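PDB 5J72: putative N-acetylmuramoyl-L-alanine amidase,autolysin cwp6 from Peptoclostridium difficile, which probably hydrolyses the amide link between N-acetylmuramic acid and L-alanine in peptidoglycan, using zinc, and carries CWB2 modules that anchor it to the cell wall. Local coordinates for residues M366-S371 with L392-T397; D345-N350 with Y398-H403; V132-G137 with V415-D420; T405-K410 with N428-S433; A138-T143 with I373-I378. One frame throughout, in Å; residues are numbered along the deposited sequence. Where two conformers were deposited one is given.

Interaction 1 of 5, residues M366-S371 with L392-T397; sequences MLVAKS and LITPKT
The inner part of this contact is a short parallel ladder, with V368 in register with L392 and A369 with I393. The straightest rungs are L392 N to L367 O, 2.8 Å, and A369 N to L392 O, 3.0 Å, both donors lying close to the C=O axis. T394 N then reaches A369 O. On the face carrying V368 and L392, V368 CG1 sits 4.2 Å from L392 CD2, and I430 of helix 424-433 packs against both. M366 has CG anti to its backbone N (chi1 177°), then bends so that SD comes 3.8 Å from L392 CB. The reverse face, with A369 and I393, lies against S377 of helix 375-387.

Beyond T394 the pairing loosens. S371 N still bonds T394 O, but from well above the carbonyl plane and bent to 139°; S371 OG is hydrogen-bonded to H347 NE2. At the more open end the alkyl chains of K370 and K396 cross obliquely, tight where K370 CD meets K396 CG at 3.5 Å. Their NZ atoms stay 4.8 Å apart, with one water accepting from both; D420 O also takes K370 NZ and D372 OD1 forms a salt bridge with K396 NZ, which probably eases the like-charge repulsion. This is the pairing of neighbouring strands in a beta-alpha-beta unit, 362-370 and 391-394 joined through helix 375-387, within a CWB2 module.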
# COMPACT_ATOMS: atom_id res chain seq x y z
N MET A 366 -7.22 0.98 -5.91
CA MET A 366 -5.89 0.83 -5.31
C MET A 366 -5.19 2.01 -5.71
O MET A 366 -5.16 2.32 -6.88
CB MET A 366 -5.13 -0.43 -5.83
CG MET A 366 -3.69 -0.54 -5.25
SD MET A 366 -3.78 -1.27 -3.62
CE MET A 366 -3.87 -3.03 -4.06
N LEU A 367 -4.62 2.76 -4.75
CA LEU A 367 -3.87 3.96 -5.12
C LEU A 367 -2.40 3.60 -5.06
O LEU A 367 -1.94 3.13 -4.03
CB LEU A 367 -4.17 5.15 -4.12
CG LEU A 367 -5.58 5.84 -4.31
CD1 LEU A 367 -6.64 4.95 -3.61
CD2 LEU A 367 -5.62 7.26 -3.70
N VAL A 368 -1.63 3.91 -6.12
CA VAL A 368 -0.23 3.45 -6.15
C VAL A 368 0.73 4.60 -6.15
O VAL A 368 0.71 5.41 -7.06
CB VAL A 368 -0.01 2.61 -7.46
CG1 VAL A 368 1.48 2.16 -7.53
CG2 VAL A 368 -0.94 1.41 -7.45
N ALA A 369 1.58 4.68 -5.10
CA ALA A 369 2.54 5.75 -4.96
C ALA A 369 3.98 5.16 -4.92
O ALA A 369 4.19 3.99 -4.58
CB ALA A 369 2.31 6.48 -3.62
N LYS A 370 4.95 5.99 -5.29
CA LYS A 370 6.35 5.63 -5.26
C LYS A 370 6.76 5.46 -3.83
O LYS A 370 6.40 6.31 -3.02
CB LYS A 370 7.15 6.76 -5.90
CG LYS A 370 6.91 6.85 -7.41
CD LYS A 370 7.68 8.06 -8.07
CE LYS A 370 7.12 9.39 -7.63
NZ LYS A 370 8.02 10.53 -7.98
N SER A 371 7.57 4.46 -3.47
CA SER A 371 7.93 4.30 -2.05
C SER A 371 9.17 5.06 -1.67
O SER A 371 9.56 4.99 -0.51
CB SER A 371 8.18 2.83 -1.75
OG SER A 371 9.16 2.35 -2.66
N LEU A 392 -0.86 1.49 -2.08
CA LEU A 392 0.23 0.54 -2.29
C LEU A 392 1.45 1.33 -2.61
O LEU A 392 1.36 2.25 -3.43
CB LEU A 392 -0.14 -0.35 -3.48
CG LEU A 392 0.89 -1.48 -3.70
CD1 LEU A 392 0.15 -2.70 -4.14
CD2 LEU A 392 1.91 -0.98 -4.75
N ILE A 393 2.62 1.03 -1.97
CA ILE A 393 3.81 1.76 -2.34
C ILE A 393 4.82 0.76 -2.97
O ILE A 393 4.89 -0.38 -2.54
CB ILE A 393 4.49 2.49 -1.15
CG1 ILE A 393 4.80 1.51 0.02
CG2 ILE A 393 3.51 3.63 -0.65
CD1 ILE A 393 5.66 2.21 1.16
N THR A 394 5.59 1.22 -3.95
CA THR A 394 6.55 0.33 -4.59
C THR A 394 7.53 1.23 -5.25
O THR A 394 7.25 2.39 -5.53
CB THR A 394 5.82 -0.61 -5.57
OG1 THR A 394 6.70 -1.71 -5.90
CG2 THR A 394 5.36 0.11 -6.86
N PRO A 395 8.75 0.72 -5.50
CA PRO A 395 9.70 1.63 -6.16
C PRO A 395 9.29 1.98 -7.59
O PRO A 395 8.49 1.29 -8.20
CB PRO A 395 11.05 0.81 -6.11
CG PRO A 395 10.87 -0.09 -4.93
CD PRO A 395 9.41 -0.53 -5.07
N LYS A 396 9.91 3.00 -8.15
CA LYS A 396 9.56 3.45 -9.50
C LYS A 396 9.83 2.41 -10.58
O LYS A 396 9.11 2.36 -11.56
CB LYS A 396 10.40 4.69 -9.87
CG LYS A 396 10.23 5.87 -8.98
CD LYS A 396 11.05 7.01 -9.57
CE LYS A 396 12.30 7.23 -8.79
NZ LYS A 396 12.36 8.61 -8.27
N THR A 397 10.86 1.55 -10.39
CA THR A 397 11.23 0.63 -11.46
C THR A 397 10.82 -0.81 -11.28
O THR A 397 11.08 -1.59 -12.20
CB THR A 397 12.77 0.72 -11.71
OG1 THR A 397 13.40 0.19 -10.54
CG2 THR A 397 13.26 2.17 -11.92
O HOH W 1 10.49 9.86 -6.81

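Interaction 2 of 5, residues D345-N350 with Y398-H403; sequences DRHETN and YVSAYH
Van der Waals contact comes first, and Y402 carries most of it. E348 CB sits over one face of the phenol ring, 3.7 Å from the centroid and 15° off its normal, a CH-pi contact displaced toward CD1. With CG anti to its backbone N (chi1 -165°), E348 runs extended across the ring, CG meeting Y402 CD1 at 3.5 Å; its carboxylate tilts 28° from the ring plane, OE1 hydrogen-bonded to A344 N. H347 CB approaches S400 OG to 3.3 Å.

Helix 346-357 starts here, in a CWB2 module, with D345 as N-cap: OD1 accepts a straight bond from E348 N, 2.9 Å, and a weak one from H347 N. On the other segment, S400 OG accepts from Y402 N, forming an ST turn.

Among the polar groups, D345 meets Y402 tip to tip, OD2 standing 3.6 Å from CE2, carboxylate and ring almost perpendicular. K623 NZ makes a salt bridge to D345 OD2 and a hydrogen bond to Y402 OH, and E490 bonds S400 OG, so the amidase domain docks here. N350 OD1 lies 3.1 Å from H403 CE1; OD1 accepts from I393 N, ND2 bonds N275 OD1 and I391 O, and H403 NE2 bonds I393 O.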
# COMPACT_ATOMS: atom_id res chain seq x y z
N ASP A 345 10.65 -4.66 5.72
CA ASP A 345 10.93 -3.35 5.25
C ASP A 345 9.60 -2.59 4.88
O ASP A 345 8.53 -3.14 5.13
CB ASP A 345 11.83 -3.37 4.02
CG ASP A 345 11.30 -4.13 2.80
OD1 ASP A 345 10.07 -4.19 2.61
OD2 ASP A 345 12.12 -4.66 2.03
N ARG A 346 9.69 -1.38 4.31
CA ARG A 346 8.48 -0.56 4.03
C ARG A 346 7.53 -1.29 3.06
O ARG A 346 6.31 -1.10 3.17
CB ARG A 346 8.91 0.84 3.47
CG ARG A 346 9.51 0.74 2.07
CD ARG A 346 10.04 2.09 1.60
NE ARG A 346 11.19 2.48 2.40
CZ ARG A 346 11.97 3.52 2.13
NH1 ARG A 346 11.73 4.28 1.07
NH2 ARG A 346 12.98 3.81 2.93
N HIS A 347 8.06 -2.16 2.13
CA HIS A 347 7.18 -2.82 1.17
C HIS A 347 6.51 -3.98 1.78
O HIS A 347 5.31 -4.16 1.55
CB HIS A 347 7.96 -3.23 -0.08
CG HIS A 347 8.68 -2.07 -0.69
ND1 HIS A 347 10.06 -2.03 -0.76
CD2 HIS A 347 8.23 -0.93 -1.27
CE1 HIS A 347 10.41 -0.89 -1.35
NE2 HIS A 347 9.32 -0.21 -1.66
N GLU A 348 7.25 -4.81 2.58
CA GLU A 348 6.56 -5.91 3.27
C GLU A 348 5.59 -5.35 4.24
O GLU A 348 4.49 -5.92 4.40
CB GLU A 348 7.54 -6.90 4.02
CG GLU A 348 6.72 -8.17 4.36
CD GLU A 348 7.60 -9.27 4.96
OE1 GLU A 348 8.65 -8.93 5.49
OE2 GLU A 348 7.21 -10.44 4.90
N THR A 349 5.92 -4.25 4.91
CA THR A 349 4.92 -3.74 5.89
C THR A 349 3.63 -3.20 5.11
O THR A 349 2.52 -3.41 5.53
CB THR A 349 5.53 -2.58 6.66
OG1 THR A 349 6.73 -3.07 7.34
CG2 THR A 349 4.55 -2.03 7.67
N ASN A 350 3.87 -2.55 3.98
CA ASN A 350 2.74 -2.08 3.15
C ASN A 350 1.86 -3.27 2.76
O ASN A 350 0.62 -3.25 2.91
CB ASN A 350 3.30 -1.38 1.93
CG ASN A 350 2.19 -0.78 1.06
OD1 ASN A 350 1.96 -1.27 -0.05
ND2 ASN A 350 1.45 0.28 1.54
N TYR A 398 10.20 -1.24 -10.17
CA TYR A 398 9.74 -2.62 -10.12
C TYR A 398 8.62 -2.82 -9.13
O TYR A 398 8.45 -2.01 -8.22
CB TYR A 398 10.91 -3.61 -9.73
CG TYR A 398 11.51 -3.37 -8.35
CD1 TYR A 398 12.46 -2.38 -8.14
CD2 TYR A 398 11.14 -4.16 -7.26
CE1 TYR A 398 13.05 -2.18 -6.89
CE2 TYR A 398 11.73 -3.97 -6.00
CZ TYR A 398 12.67 -2.98 -5.83
OH TYR A 398 13.24 -2.76 -4.61
N VAL A 399 7.84 -3.85 -9.31
CA VAL A 399 6.81 -4.18 -8.36
C VAL A 399 7.50 -4.97 -7.25
O VAL A 399 8.11 -6.01 -7.52
CB VAL A 399 5.70 -5.02 -8.98
CG1 VAL A 399 4.66 -5.43 -7.90
CG2 VAL A 399 5.02 -4.24 -10.11
N SER A 400 7.45 -4.49 -6.03
CA SER A 400 8.03 -5.27 -4.96
C SER A 400 7.47 -6.70 -4.87
O SER A 400 6.28 -6.99 -5.00
CB SER A 400 7.81 -4.55 -3.62
OG SER A 400 8.15 -5.42 -2.55
N ALA A 401 8.39 -7.68 -4.61
CA ALA A 401 7.97 -9.08 -4.48
C ALA A 401 7.02 -9.31 -3.34
O ALA A 401 6.21 -10.23 -3.35
CB ALA A 401 9.25 -9.96 -4.26
N TYR A 402 7.07 -8.45 -2.32
CA TYR A 402 6.16 -8.66 -1.16
C TYR A 402 4.68 -8.42 -1.56
O TYR A 402 3.79 -8.88 -0.84
CB TYR A 402 6.55 -7.69 -0.04
CG TYR A 402 7.91 -8.03 0.54
CD1 TYR A 402 8.11 -9.19 1.28
CD2 TYR A 402 9.00 -7.20 0.32
CE1 TYR A 402 9.37 -9.51 1.80
CE2 TYR A 402 10.26 -7.52 0.82
CZ TYR A 402 10.44 -8.68 1.55
OH TYR A 402 11.72 -8.98 2.01
N HIS A 403 4.44 -7.72 -2.67
CA HIS A 403 3.05 -7.46 -3.15
C HIS A 403 2.50 -8.60 -3.97
O HIS A 403 1.32 -8.62 -4.26
CB HIS A 403 3.01 -6.19 -4.04
CG HIS A 403 3.34 -4.95 -3.29
ND1 HIS A 403 2.84 -4.72 -2.01
CD2 HIS A 403 4.16 -3.91 -3.57
CE1 HIS A 403 3.35 -3.57 -1.56
NE2 HIS A 403 4.14 -3.06 -2.49

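Interaction 3 of 5, residues V132-G137 with V415-D420; sequences VKKLAG and VYQIGD
The phenol ring of Y416 is approached obliquely by two side chains of the adjacent strand: L135 CD1 stands 3.7 Å from Y416 CD1, and K133 CB 3.9 Å from the same ring atom. K133 then bends at chi2 and carries its ammonium group away. The other flat groups belong to Q417 and D420. Q417 runs extended beside the equally extended K134, the two pointing the same way, so that K134 CE lies 3.7 Å from Q417 NE2 and V132 CG1 borders OE1. K134 continues to D420, where NZ forms a salt bridge with OD2 at 2.8 Å, on the anti lone pair.

Between the two faces the backbones pair in parallel, V132 with V415 through L135 with I418. K133 N and L135 N point almost down the C=O axes of V415 and Q417, the latter bond 2.8 Å from L135 N to Q417 O and nearly straight at 172°. In return, Q417 N and G419 N meet K133 O and L135 O from above the carbonyl planes. At G419 (phi 80°) a CB would be jammed against I418 O, which calls for glycine, and A136 CB presses to 3.2 Å from G419 C; beyond it one water joins G137 O to D420 N.

This is parallel strand pairing between the first and third CWB2 sequences: strand 128-135 lies against 411-418, which bonds strand 362-370 along its other edge. Helix 424-433 covers the face of V132, V415 and Q417, while helices 140-151 and 375-387 pack on the face of L135, Y416 and I418.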
# COMPACT_ATOMS: atom_id res chain seq x y z
N VAL A 132 -6.51 2.74 -15.34
CA VAL A 132 -5.62 3.53 -14.50
C VAL A 132 -5.97 4.98 -14.62
O VAL A 132 -6.08 5.52 -15.73
CB VAL A 132 -4.18 3.26 -15.01
CG1 VAL A 132 -3.15 4.20 -14.39
CG2 VAL A 132 -3.79 1.81 -14.72
N LYS A 133 -6.13 5.66 -13.46
CA LYS A 133 -6.37 7.11 -13.48
C LYS A 133 -5.08 7.74 -12.93
O LYS A 133 -4.73 7.49 -11.78
CB LYS A 133 -7.61 7.41 -12.61
CG LYS A 133 -7.75 8.93 -12.40
CD LYS A 133 -8.43 9.57 -13.59
CE LYS A 133 -8.55 11.09 -13.40
NZ LYS A 133 -8.95 11.73 -14.67
N LYS A 134 -4.37 8.53 -13.71
CA LYS A 134 -3.13 9.11 -13.22
C LYS A 134 -3.36 10.52 -12.60
O LYS A 134 -3.96 11.36 -13.24
CB LYS A 134 -2.12 9.21 -14.37
CG LYS A 134 -0.78 9.71 -13.89
CD LYS A 134 0.26 9.59 -14.97
CE LYS A 134 1.61 9.94 -14.38
NZ LYS A 134 2.56 10.28 -15.46
N LEU A 135 -2.90 10.74 -11.37
CA LEU A 135 -3.07 12.04 -10.66
C LEU A 135 -1.69 12.52 -10.39
O LEU A 135 -1.03 12.09 -9.42
CB LEU A 135 -3.85 11.81 -9.31
CG LEU A 135 -5.22 11.16 -9.52
CD1 LEU A 135 -5.95 10.87 -8.10
CD2 LEU A 135 -6.15 12.11 -10.42
N ALA A 136 -1.19 13.41 -11.24
CA ALA A 136 0.19 13.81 -11.06
C ALA A 136 0.52 15.08 -11.77
O ALA A 136 -0.12 15.37 -12.78
CB ALA A 136 1.08 12.71 -11.66
N GLY A 137 1.53 15.80 -11.27
CA GLY A 137 2.04 16.99 -11.95
C GLY A 137 3.57 16.97 -11.93
O GLY A 137 4.16 15.94 -11.56
N VAL A 415 -7.40 1.77 -10.62
CA VAL A 415 -6.08 1.92 -10.07
C VAL A 415 -5.73 3.36 -10.26
O VAL A 415 -5.82 3.89 -11.38
CB VAL A 415 -5.06 1.01 -10.81
CG1 VAL A 415 -3.62 1.34 -10.37
CG2 VAL A 415 -5.38 -0.45 -10.58
N TYR A 416 -5.34 4.06 -9.18
CA TYR A 416 -4.93 5.41 -9.34
C TYR A 416 -3.45 5.50 -9.27
O TYR A 416 -2.88 5.01 -8.29
CB TYR A 416 -5.47 6.31 -8.21
CG TYR A 416 -6.98 6.46 -8.26
CD1 TYR A 416 -7.56 7.61 -8.74
CD2 TYR A 416 -7.81 5.45 -7.77
CE1 TYR A 416 -8.97 7.77 -8.74
CE2 TYR A 416 -9.20 5.60 -7.77
CZ TYR A 416 -9.76 6.76 -8.25
OH TYR A 416 -11.16 6.84 -8.21
N GLN A 417 -2.82 6.10 -10.23
CA GLN A 417 -1.36 6.26 -10.20
C GLN A 417 -1.05 7.65 -9.66
O GLN A 417 -1.38 8.68 -10.26
CB GLN A 417 -0.79 6.11 -11.62
CG GLN A 417 0.67 6.50 -11.71
CD GLN A 417 1.15 6.23 -13.16
OE1 GLN A 417 0.38 5.78 -14.00
NE2 GLN A 417 2.44 6.48 -13.45
N ILE A 418 -0.40 7.69 -8.51
CA ILE A 418 -0.07 8.96 -7.86
C ILE A 418 1.31 9.45 -8.21
O ILE A 418 2.29 8.74 -8.02
CB ILE A 418 -0.13 8.76 -6.31
CG1 ILE A 418 -1.47 8.11 -5.89
CG2 ILE A 418 0.09 10.12 -5.61
CD1 ILE A 418 -2.72 8.95 -6.31
N GLY A 419 1.40 10.66 -8.70
CA GLY A 419 2.70 11.19 -9.00
C GLY A 419 3.23 10.68 -10.33
O GLY A 419 2.74 9.76 -10.94
N ASP A 420 4.28 11.35 -10.75
CA ASP A 420 4.97 11.04 -11.99
C ASP A 420 6.34 10.36 -11.67
O ASP A 420 6.99 10.72 -10.69
CB ASP A 420 5.24 12.35 -12.72
CG ASP A 420 5.79 12.06 -14.10
OD1 ASP A 420 6.92 12.48 -14.38
OD2 ASP A 420 5.08 11.39 -14.89
O HOH W 2 5.04 14.01 -9.63

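Interaction 4 of 5, residues T405-K410 with N428-S433; sequences TNLSEK and NSIASS. With NA (sodium ion), chain E.
L407 points from helix 404-409 at the end of helix 424-433. Its CB rests 3.7 Å from S433 CB, with S433 OG slightly farther off. CG is anti to the carbonyl carbon (chi1 -65°), and from there the branches separate: CD1 meets I430 CG1 at 4.0 Å, while CD2 meets I430 CG2 at the same separation, so the leucine fork crosses the isoleucine obliquely and touches both of its branches. V399 and L392 close round L407 from the loop and the strand beside it.

Behind this apolar patch the backbones converge on a sodium ion. L407 O binds it at 2.3 Å and S408 O rather longer at 2.6 Å; K410 O, from the residue where the chain leaves helical geometry, also reaches the ion. S433 O coordinates from the second helix at 2.1 Å, and K436 O completes the site. L407 O and S433 O stand only 3.1 Å apart, a separation of two acceptors explained by the cation between them.

All five ligands are backbone carbonyls, neutral hard oxygens well suited to sodium. Since they come from around two helix C-termini, whose carbonyls carry partial negative charge, the ion probably offsets their mutual repulsion and ties the ends together.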
# COMPACT_ATOMS: atom_id res chain seq x y z
N THR A 405 1.49 -11.77 -3.65
CA THR A 405 0.28 -12.48 -3.26
C THR A 405 -1.00 -11.62 -3.25
O THR A 405 -2.05 -12.04 -3.75
CB THR A 405 0.48 -13.06 -1.85
OG1 THR A 405 1.76 -13.71 -1.82
CG2 THR A 405 -0.57 -14.05 -1.48
N ASN A 406 -0.94 -10.44 -2.62
CA ASN A 406 -2.10 -9.55 -2.60
C ASN A 406 -2.49 -9.19 -4.06
O ASN A 406 -3.66 -9.21 -4.38
CB ASN A 406 -1.70 -8.22 -1.90
CG ASN A 406 -1.58 -8.36 -0.37
OD1 ASN A 406 -2.10 -9.33 0.21
ND2 ASN A 406 -0.92 -7.46 0.34
N LEU A 407 -1.50 -8.82 -4.92
CA LEU A 407 -1.86 -8.41 -6.30
C LEU A 407 -2.50 -9.61 -7.07
O LEU A 407 -3.51 -9.43 -7.76
CB LEU A 407 -0.65 -7.86 -7.04
CG LEU A 407 -0.13 -6.56 -6.41
CD1 LEU A 407 1.06 -6.11 -7.15
CD2 LEU A 407 -1.23 -5.45 -6.53
N SER A 408 -1.95 -10.82 -6.89
CA SER A 408 -2.56 -12.00 -7.50
C SER A 408 -3.95 -12.27 -6.97
O SER A 408 -4.90 -12.36 -7.76
CB SER A 408 -1.69 -13.25 -7.26
OG SER A 408 -2.36 -14.35 -7.85
N GLU A 409 -4.13 -12.36 -5.69
CA GLU A 409 -5.46 -12.75 -5.21
C GLU A 409 -6.56 -11.73 -5.38
O GLU A 409 -7.69 -12.10 -5.64
CB GLU A 409 -5.41 -13.08 -3.74
CG GLU A 409 -4.44 -14.24 -3.47
CD GLU A 409 -4.52 -14.81 -2.06
OE1 GLU A 409 -4.82 -14.06 -1.09
OE2 GLU A 409 -4.28 -16.04 -1.92
N LYS A 410 -6.24 -10.43 -5.22
CA LYS A 410 -7.34 -9.43 -5.25
C LYS A 410 -7.59 -8.80 -6.59
O LYS A 410 -6.80 -8.93 -7.53
CB LYS A 410 -6.98 -8.27 -4.28
CG LYS A 410 -6.80 -8.73 -2.83
CD LYS A 410 -6.62 -7.49 -1.82
CE LYS A 410 -6.30 -7.95 -0.40
NZ LYS A 410 -7.44 -8.60 0.25
N ASN A 428 1.43 -0.78 -15.08
CA ASN A 428 0.64 -1.69 -15.90
C ASN A 428 0.66 -3.08 -15.36
O ASN A 428 -0.33 -3.79 -15.45
CB ASN A 428 1.14 -1.71 -17.39
CG ASN A 428 0.40 -2.80 -18.14
OD1 ASN A 428 0.94 -3.90 -18.37
ND2 ASN A 428 -0.90 -2.63 -18.47
N SER A 429 1.80 -3.50 -14.73
CA SER A 429 1.85 -4.83 -14.13
C SER A 429 0.85 -4.91 -13.00
O SER A 429 0.12 -5.88 -12.83
CB SER A 429 3.26 -5.11 -13.55
OG SER A 429 3.25 -6.31 -12.82
N ILE A 430 0.85 -3.85 -12.15
CA ILE A 430 -0.09 -3.85 -11.03
C ILE A 430 -1.57 -3.83 -11.52
O ILE A 430 -2.43 -4.56 -10.99
CB ILE A 430 0.20 -2.59 -10.17
CG1 ILE A 430 1.53 -2.86 -9.37
CG2 ILE A 430 -0.97 -2.39 -9.15
CD1 ILE A 430 2.14 -1.54 -8.83
N ALA A 431 -1.85 -2.97 -12.49
CA ALA A 431 -3.22 -2.85 -13.07
C ALA A 431 -3.64 -4.21 -13.71
O ALA A 431 -4.80 -4.60 -13.58
CB ALA A 431 -3.22 -1.70 -14.06
N SER A 432 -2.67 -4.97 -14.35
CA SER A 432 -3.05 -6.31 -14.91
C SER A 432 -3.37 -7.29 -13.81
O SER A 432 -4.40 -7.95 -13.85
CB SER A 432 -1.92 -6.87 -15.78
OG SER A 432 -1.54 -5.89 -16.73
N SER A 433 -2.49 -7.37 -12.74
CA SER A 433 -2.87 -8.31 -11.66
C SER A 433 -4.16 -8.02 -11.03
O SER A 433 -4.87 -8.94 -10.53
CB SER A 433 -1.82 -8.28 -10.52
OG SER A 433 -0.49 -8.40 -11.03
NA NA E . -5.42 -10.12 -8.90

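Interaction 5 of 5, residues A138-T143 with I373-I378; sequences ATRFET and IIVDSI
The van der Waals part of this contact is carried by R140 and V375, which cross at about a right angle. R140 CG takes the crowded position between backbone N and carbonyl carbon (chi1 58°), and the chain bends again at chi3, folding the guanidinium over V375. V375 CG1 lies under the centre of that flat group, 3.7 Å from R140 CZ, and also touches R140 CB at 3.8 Å. I373 CG2 approaches the guanidinium obliquely and more distantly. The charged end is held by G164, whose O accepts from R140 NH1, with a long, weak ion pair to E165. T143 adds a methyl contact, CG2 to D376 OD1 at 3.9 Å.

Both segments open helices of the CWB2 region, 140-151 and 375-387, set side by side. The first begins with a capping box: T139 OG1 accepts from F141 N as N-cap, and E142 OE1 folds back to accept from T139 N at 2.7 Å, on its anti lone pair, as well as from T139 OG1, above the carboxylate plane. T139 OG1 also lies at the edge of the F141 ring, in its plane.

Water provides the polar links between the helices. One molecule donates to both R140 O and D376 OD1, the latter at 2.8 Å. A second donates to D376 OD1, also at 2.8 Å, and bonds T143 OG1, which in turn is bonded to G137 N just ahead of its helix. The buried D376 OD1 is thereby gripped by two waters, whereas R140 NE stays 6.1 Å from it, so they form no ion pair and any attraction is probably weak and long-range.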
# COMPACT_ATOMS: atom_id res chain seq x y z
N ALA A 138 4.22 18.09 -12.28
CA ALA A 138 5.69 18.21 -12.34
C ALA A 138 6.36 17.98 -11.01
O ALA A 138 7.41 17.36 -10.97
CB ALA A 138 6.06 19.59 -12.86
N THR A 139 5.79 18.49 -9.92
CA THR A 139 6.36 18.28 -8.60
C THR A 139 5.26 17.82 -7.64
O THR A 139 4.08 17.75 -8.01
CB THR A 139 7.00 19.58 -8.06
OG1 THR A 139 5.97 20.44 -7.56
CG2 THR A 139 7.76 20.37 -9.16
N ARG A 140 5.67 17.54 -6.42
CA ARG A 140 4.77 17.12 -5.38
C ARG A 140 3.62 18.17 -5.21
O ARG A 140 2.49 17.77 -4.90
CB ARG A 140 5.55 16.98 -4.08
CG ARG A 140 6.25 18.27 -3.64
CD ARG A 140 7.29 18.00 -2.47
NE ARG A 140 8.28 17.02 -2.94
CZ ARG A 140 9.06 16.27 -2.17
NH1 ARG A 140 9.03 16.41 -0.85
NH2 ARG A 140 9.84 15.35 -2.71
N PHE A 141 3.91 19.46 -5.38
CA PHE A 141 2.87 20.51 -5.22
C PHE A 141 1.79 20.33 -6.28
O PHE A 141 0.62 20.40 -5.93
CB PHE A 141 3.48 21.93 -5.37
CG PHE A 141 4.46 22.20 -4.28
CD1 PHE A 141 4.04 22.71 -3.06
CD2 PHE A 141 5.81 21.89 -4.44
CE1 PHE A 141 4.94 22.91 -2.01
CE2 PHE A 141 6.71 22.09 -3.39
CZ PHE A 141 6.27 22.59 -2.18
N GLU A 142 2.17 20.12 -7.58
CA GLU A 142 1.16 19.96 -8.61
C GLU A 142 0.47 18.63 -8.47
O GLU A 142 -0.70 18.53 -8.84
CB GLU A 142 1.72 20.06 -10.05
CG GLU A 142 2.25 21.44 -10.40
CD GLU A 142 3.65 21.68 -9.87
OE1 GLU A 142 4.36 20.72 -9.52
OE2 GLU A 142 4.03 22.85 -9.77
N THR A 143 1.18 17.60 -7.97
CA THR A 143 0.51 16.32 -7.80
C THR A 143 -0.60 16.48 -6.70
O THR A 143 -1.69 15.93 -6.91
CB THR A 143 1.52 15.22 -7.40
OG1 THR A 143 2.21 14.89 -8.59
CG2 THR A 143 0.85 13.92 -6.88
N ILE A 373 9.53 8.34 -1.64
CA ILE A 373 9.27 9.64 -1.03
C ILE A 373 8.13 9.46 -0.06
O ILE A 373 7.44 8.43 -0.12
CB ILE A 373 8.94 10.66 -2.11
CG1 ILE A 373 7.85 10.09 -3.04
CG2 ILE A 373 10.21 10.99 -2.93
CD1 ILE A 373 7.52 11.07 -4.12
N ILE A 374 7.93 10.36 0.83
CA ILE A 374 6.83 10.20 1.76
C ILE A 374 5.60 11.07 1.32
O ILE A 374 4.47 10.67 1.51
CB ILE A 374 7.29 10.74 3.16
CG1 ILE A 374 8.42 9.83 3.73
CG2 ILE A 374 6.10 10.81 4.11
CD1 ILE A 374 7.93 8.45 4.02
N VAL A 375 5.88 12.26 0.74
CA VAL A 375 4.81 13.24 0.53
C VAL A 375 3.69 12.77 -0.41
O VAL A 375 2.56 13.14 -0.13
CB VAL A 375 5.44 14.55 0.01
CG1 VAL A 375 6.06 14.32 -1.39
CG2 VAL A 375 4.39 15.67 -0.02
N ASP A 376 3.97 11.98 -1.46
CA ASP A 376 2.87 11.62 -2.37
C ASP A 376 1.87 10.75 -1.64
O ASP A 376 0.68 10.80 -1.96
CB ASP A 376 3.41 10.90 -3.61
CG ASP A 376 3.98 11.87 -4.67
OD1 ASP A 376 3.86 13.12 -4.48
OD2 ASP A 376 4.56 11.39 -5.67
N SER A 377 2.34 9.89 -0.70
CA SER A 377 1.38 9.02 0.02
C SER A 377 0.59 9.89 1.01
O SER A 377 -0.56 9.60 1.31
CB SER A 377 2.10 7.92 0.77
OG SER A 377 2.61 7.00 -0.19
N ILE A 378 1.23 10.94 1.54
CA ILE A 378 0.50 11.83 2.48
C ILE A 378 -0.62 12.57 1.71
O ILE A 378 -1.74 12.58 2.16
CB ILE A 378 1.48 12.90 3.06
CG1 ILE A 378 2.42 12.25 4.07
CG2 ILE A 378 0.69 13.96 3.83
CD1 ILE A 378 3.50 13.24 4.48
O HOH W 3 2.19 15.16 -3.48
O HOH W 4 4.64 14.17 -6.99

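Interactions 1 and 3, with centres about 10 Å apart, meet through strand 362-370, which bonds 391-394 on one edge and 411-418 on the other; strand 128-135 extends the row. Interaction 5 lies about 11 Å from interaction 3, at the helix starts just past the strand ends, while interaction 4 packs I430 and A431 against the strands. Interaction 2, about 9 Å from interaction 1, joins through H347 and S371 and faces the amidase domain. Along the chain, interaction 3 encloses interactions 1, 2 and 5 and crosses interaction 4. Strand 128-135, which runs into the first CWB2 sequence, thus adds a fourth parallel strand beside those of the third, consistent with interlocked modules.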